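Local coordinates for flagellar protein FlgA (Thermotoga maritima, PDB 3FRN), which probably acts as a periplasmic chaperone for assembly of the P ring of the flagellar basal body, at residues P208-V211 and K212-V216; S182-V185 and G186-S189. All blocks are in the same frame, centred on the assembly; numbering follows the deposited sequence.

Contact 1 of 2, residues P208-V211 and K212-V216; sequences PDVV and KGQVV
Val211 and Gln214 are the two ends of a type II beta turn, with Gln214 N donating to Val211 O over 3.2 Å, and the chain leaves the turn into the strand 215-219. Gly213, third in the turn, has a positive phi of 95°; a side chain there would be jammed against the carbonyl oxygen of Lys212, a position that calls for glycine.

A second bond closes the same loop from the side-chain end. Gln214 CG lies opposite its own backbone N (chi1 -167°) and the chain stays extended beyond it, which carries the amide back across the mouth of the turn. There OE1 accepts from Val211 N at 2.8 Å, in the carbonyl plane, with an N-H...O angle of 162°. Val211 is therefore gripped twice by one residue, its N by the glutamine side chain and its O by the glutamine backbone. The side chains of the pair meet at about a right angle, Val211 CG2 sitting 3.7 Å from Gln214 CB.

Further from the turn, the buried Val210 and Val216 approach each other nearly perpendicularly, and both also lean on Val233 of the strand 229-233. The backbone also pairs with that strand: Gly213 and Gln214 are hydrogen-bonded with Val233, and Val216 with Val231. Asp209 and Val210 both face Gly237, forming a classic beta bulge, and Asp209 OD2 accepts from Leu239 N. Between the two valines the only side-chain meeting is methyl to methyl, Val210 CG1 to Val216 CG1 at 4.1 Å.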
loop_
_atom_site.group_PDB
_atom_site.type_symbol
_atom_site.label_atom_id
_atom_site.label_comp_id
_atom_site.label_asym_id
_atom_site.label_seq_id
_atom_site.Cartn_x
_atom_site.Cartn_y
_atom_site.Cartn_z
ATOM N N PRO A 208 -20.699 -13.843 -13.849
ATOM C CA PRO A 208 -21.617 -14.890 -13.368
ATOM C C PRO A 208 -21.389 -16.205 -14.087
ATOM O O PRO A 208 -20.947 -16.200 -15.231
ATOM C CB PRO A 208 -23.006 -14.335 -13.704
ATOM C CG PRO A 208 -22.801 -12.891 -14.028
ATOM C CD PRO A 208 -21.419 -12.807 -14.605
ATOM N N ASP A 209 -21.676 -17.321 -13.423
ATOM C CA ASP A 209 -21.418 -18.633 -14.022
ATOM C C ASP A 209 -22.466 -18.991 -15.080
ATOM O O ASP A 209 -22.206 -19.780 -15.984
ATOM C CB ASP A 209 -21.326 -19.702 -12.934
ATOM C CG ASP A 209 -20.342 -19.329 -11.835
ATOM O OD1 ASP A 209 -19.385 -18.582 -12.112
ATOM O OD2 ASP A 209 -20.521 -19.782 -10.689
ATOM N N VAL A 210 -23.660 -18.419 -14.935
ATOM C CA VAL A 210 -24.675 -18.409 -15.991
ATOM C C VAL A 210 -25.249 -17.000 -16.158
ATOM O O VAL A 210 -25.350 -16.235 -15.203
ATOM C CB VAL A 210 -25.851 -19.413 -15.750
ATOM C CG1 VAL A 210 -25.364 -20.858 -15.703
ATOM C CG2 VAL A 210 -26.636 -19.053 -14.502
ATOM N N VAL A 211 -25.616 -16.655 -17.384
ATOM C CA VAL A 211 -26.228 -15.359 -17.631
ATOM C C VAL A 211 -27.706 -15.518 -17.961
ATOM O O VAL A 211 -28.148 -16.592 -18.381
ATOM C CB VAL A 211 -25.494 -14.561 -18.740
ATOM C CG1 VAL A 211 -24.054 -14.282 -18.334
ATOM C CG2 VAL A 211 -25.542 -15.298 -20.075
ATOM N N LYS A 212 -28.464 -14.448 -17.748
ATOM C CA LYS A 212 -29.873 -14.402 -18.104
ATOM C C LYS A 212 -30.022 -14.694 -19.597
ATOM O O LYS A 212 -29.390 -14.036 -20.429
ATOM C CB LYS A 212 -30.435 -13.019 -17.767
ATOM C CG LYS A 212 -31.935 -12.913 -17.837
ATOM C CD LYS A 212 -32.407 -11.461 -17.803
ATOM C CE LYS A 212 -33.888 -11.379 -18.201
ATOM N NZ LYS A 212 -34.332 -9.976 -18.493
ATOM N N GLY A 213 -30.829 -15.701 -19.930
ATOM C CA GLY A 213 -31.128 -16.020 -21.326
ATOM C C GLY A 213 -30.253 -17.095 -21.946
ATOM O O GLY A 213 -30.498 -17.528 -23.078
ATOM N N GLN A 214 -29.235 -17.525 -21.206
ATOM C CA GLN A 214 -28.295 -18.555 -21.658
ATOM C C GLN A 214 -28.956 -19.935 -21.705
ATOM O O GLN A 214 -29.825 -20.236 -20.889
ATOM C CB GLN A 214 -27.093 -18.589 -20.714
ATOM C CG GLN A 214 -25.882 -19.379 -21.185
ATOM C CD GLN A 214 -24.787 -19.405 -20.127
ATOM O OE1 GLN A 214 -24.708 -18.517 -19.279
ATOM N NE2 GLN A 214 -23.943 -20.429 -20.169
ATOM N N VAL A 215 -28.555 -20.761 -22.670
ATOM C CA VAL A 215 -29.013 -22.150 -22.729
ATOM C C VAL A 215 -28.017 -23.069 -22.025
ATOM O O VAL A 215 -26.833 -23.135 -22.400
ATOM C CB VAL A 215 -29.245 -22.632 -24.182
ATOM C CG1 VAL A 215 -29.506 -24.141 -24.226
ATOM C CG2 VAL A 215 -30.418 -21.893 -24.796
ATOM N N VAL A 216 -28.499 -23.762 -20.996
ATOM C CA VAL A 216 -27.685 -24.748 -20.291
ATOM C C VAL A 216 -28.434 -26.076 -20.182
ATOM O O VAL A 216 -29.666 -26.085 -20.171
ATOM C CB VAL A 216 -27.239 -24.252 -18.877
ATOM C CG1 VAL A 216 -26.056 -23.288 -18.986
ATOM C CG2 VAL A 216 -28.398 -23.625 -18.109
#

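Contact 2 of 2, residues S182-V185 and G186-S189; sequences SEVV and GKIS
Lys187 folds back over the carbonyls of Glu183 and Val184, its CB and CG lying against the carbonyl oxygen of Val184 and its ammonium group coming round to that of Glu183. The contact lies in the SAF region of the P-ring chaperone family. The fold of the side chain begins at chi1 of -69°, which puts CG beside the backbone N and only 3.3 Å from Val184 O. Bends at chi2 (-91°) and chi4, with chi3 extended between them, then turn the chain, and Lys187 NZ ends 3.4 Å from Glu183 O, a weak hydrogen bond.

The backbone makes a type II beta turn from Val184 to Lys187, closed by Lys187 N donating to Val184 O at 3.0 Å. CB of the lysine is almost as near, 3.1 Å from the same Val184 O, so that oxygen has the amide and the first two carbons of the side chain packed round it. Gly186 occupies the turn position with positive phi, where a CB would clash with Val185 O.

Past the turn the chain enters the strand 188-189, and Gly186 and Lys187 both make backbone hydrogen bonds with Ile158. Lys187 also touches Asp206, while Glu183 sends OE2 back to a weak bond with Phe179 N. Cut back to an alanine, this side chain would probably lose the CG contact with Val184 O and the weak NZ bond to Glu183 O, although the turn's own N-H...O bond would remain.

Two neighbouring carbonyls thus take donors from one residue, Val184 O firmly from the main-chain N-H and Glu183 O only weakly from NZ, which probably restrains the ammonium group loosely.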
loop_
_atom_site.group_PDB
_atom_site.type_symbol
_atom_site.label_atom_id
_atom_site.label_comp_id
_atom_site.label_asym_id
_atom_site.label_seq_id
_atom_site.Cartn_x
_atom_site.Cartn_y
_atom_site.Cartn_z
ATOM N N SER A 182 -4.115 -8.956 -15.735
ATOM C CA SER A 182 -4.663 -10.310 -15.738
ATOM C C SER A 182 -5.568 -10.641 -14.540
ATOM O O SER A 182 -6.364 -11.582 -14.601
ATOM C CB SER A 182 -3.523 -11.321 -15.821
ATOM O OG SER A 182 -4.005 -12.636 -15.636
ATOM N N GLU A 183 -5.438 -9.872 -13.461
ATOM C CA GLU A 183 -6.280 -10.057 -12.281
ATOM C C GLU A 183 -7.653 -9.407 -12.437
ATOM O O GLU A 183 -8.607 -9.812 -11.776
ATOM C CB GLU A 183 -5.605 -9.481 -11.038
ATOM C CG GLU A 183 -4.329 -10.175 -10.620
ATOM C CD GLU A 183 -3.586 -9.426 -9.518
ATOM O OE1 GLU A 183 -2.342 -9.509 -9.482
ATOM O OE2 GLU A 183 -4.239 -8.752 -8.691
ATOM N N VAL A 184 -7.748 -8.402 -13.305
ATOM C CA VAL A 184 -8.969 -7.602 -13.420
ATOM C C VAL A 184 -9.763 -7.811 -14.714
ATOM O O VAL A 184 -10.966 -7.557 -14.739
ATOM C CB VAL A 184 -8.690 -6.095 -13.273
ATOM C CG1 VAL A 184 -9.752 -5.461 -12.407
ATOM C CG2 VAL A 184 -7.333 -5.861 -12.659
ATOM N N VAL A 185 -9.104 -8.243 -15.790
ATOM C CA VAL A 185 -9.815 -8.462 -17.060
ATOM C C VAL A 185 -10.858 -9.571 -16.945
ATOM O O VAL A 185 -10.570 -10.663 -16.445
ATOM C CB VAL A 185 -8.873 -8.733 -18.268
ATOM C CG1 VAL A 185 -8.242 -7.439 -18.734
ATOM C CG2 VAL A 185 -7.811 -9.790 -17.937
ATOM N N GLY A 186 -12.069 -9.270 -17.402
ATOM C CA GLY A 186 -13.184 -10.188 -17.280
ATOM C C GLY A 186 -14.096 -9.828 -16.125
ATOM O O GLY A 186 -15.234 -10.295 -16.066
ATOM N N LYS A 187 -13.600 -8.999 -15.207
ATOM C CA LYS A 187 -14.386 -8.561 -14.063
ATOM C C LYS A 187 -15.421 -7.542 -14.500
ATOM O O LYS A 187 -15.249 -6.859 -15.505
ATOM C CB LYS A 187 -13.500 -7.951 -12.971
ATOM C CG LYS A 187 -12.588 -8.938 -12.243
ATOM C CD LYS A 187 -13.242 -9.512 -11.005
ATOM C CE LYS A 187 -12.345 -10.556 -10.340
ATOM N NZ LYS A 187 -11.200 -9.955 -9.591
ATOM N N ILE A 188 -16.484 -7.440 -13.714
ATOM C CA ILE A 188 -17.605 -6.560 -14.000
ATOM C C ILE A 188 -17.613 -5.428 -12.970
ATOM O O ILE A 188 -17.615 -5.681 -11.773
ATOM C CB ILE A 188 -18.938 -7.372 -13.990
ATOM C CG1 ILE A 188 -18.951 -8.353 -15.167
ATOM C CG2 ILE A 188 -20.157 -6.460 -14.046
ATOM C CD1 ILE A 188 -20.013 -9.406 -15.080
ATOM N N SER A 189 -17.598 -4.190 -13.445
ATOM C CA SER A 189 -17.629 -3.022 -12.578
ATOM C C SER A 189 -18.931 -2.914 -11.781
ATOM O O SER A 189 -20.022 -3.036 -12.334
ATOM C CB SER A 189 -17.452 -1.755 -13.404
ATOM O OG SER A 189 -17.362 -0.622 -12.556
#

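In the fold
Contact 2 (182-189) comes first along the chain, and both contacts lie within the region of the P-ring chaperone family, contact 2 also in the SAF range. Its turn, Val184 to Lys187, leads into the strand 188-189. The turn of contact 1 (208-216), Val211 to Gln214, leads into the first strand of the five-stranded sheet 215-266, further out: the centre of contact 1 is about 37 Å from the chain centre, that of contact 2 about 20 Å. The contact centres are about 19 Å apart, yet they touch where Pro208 CD packs on Ile188 CD1 at 3.7 Å. Both turns are type II with glycine third, but only contact 1 adds a side-chain acceptor.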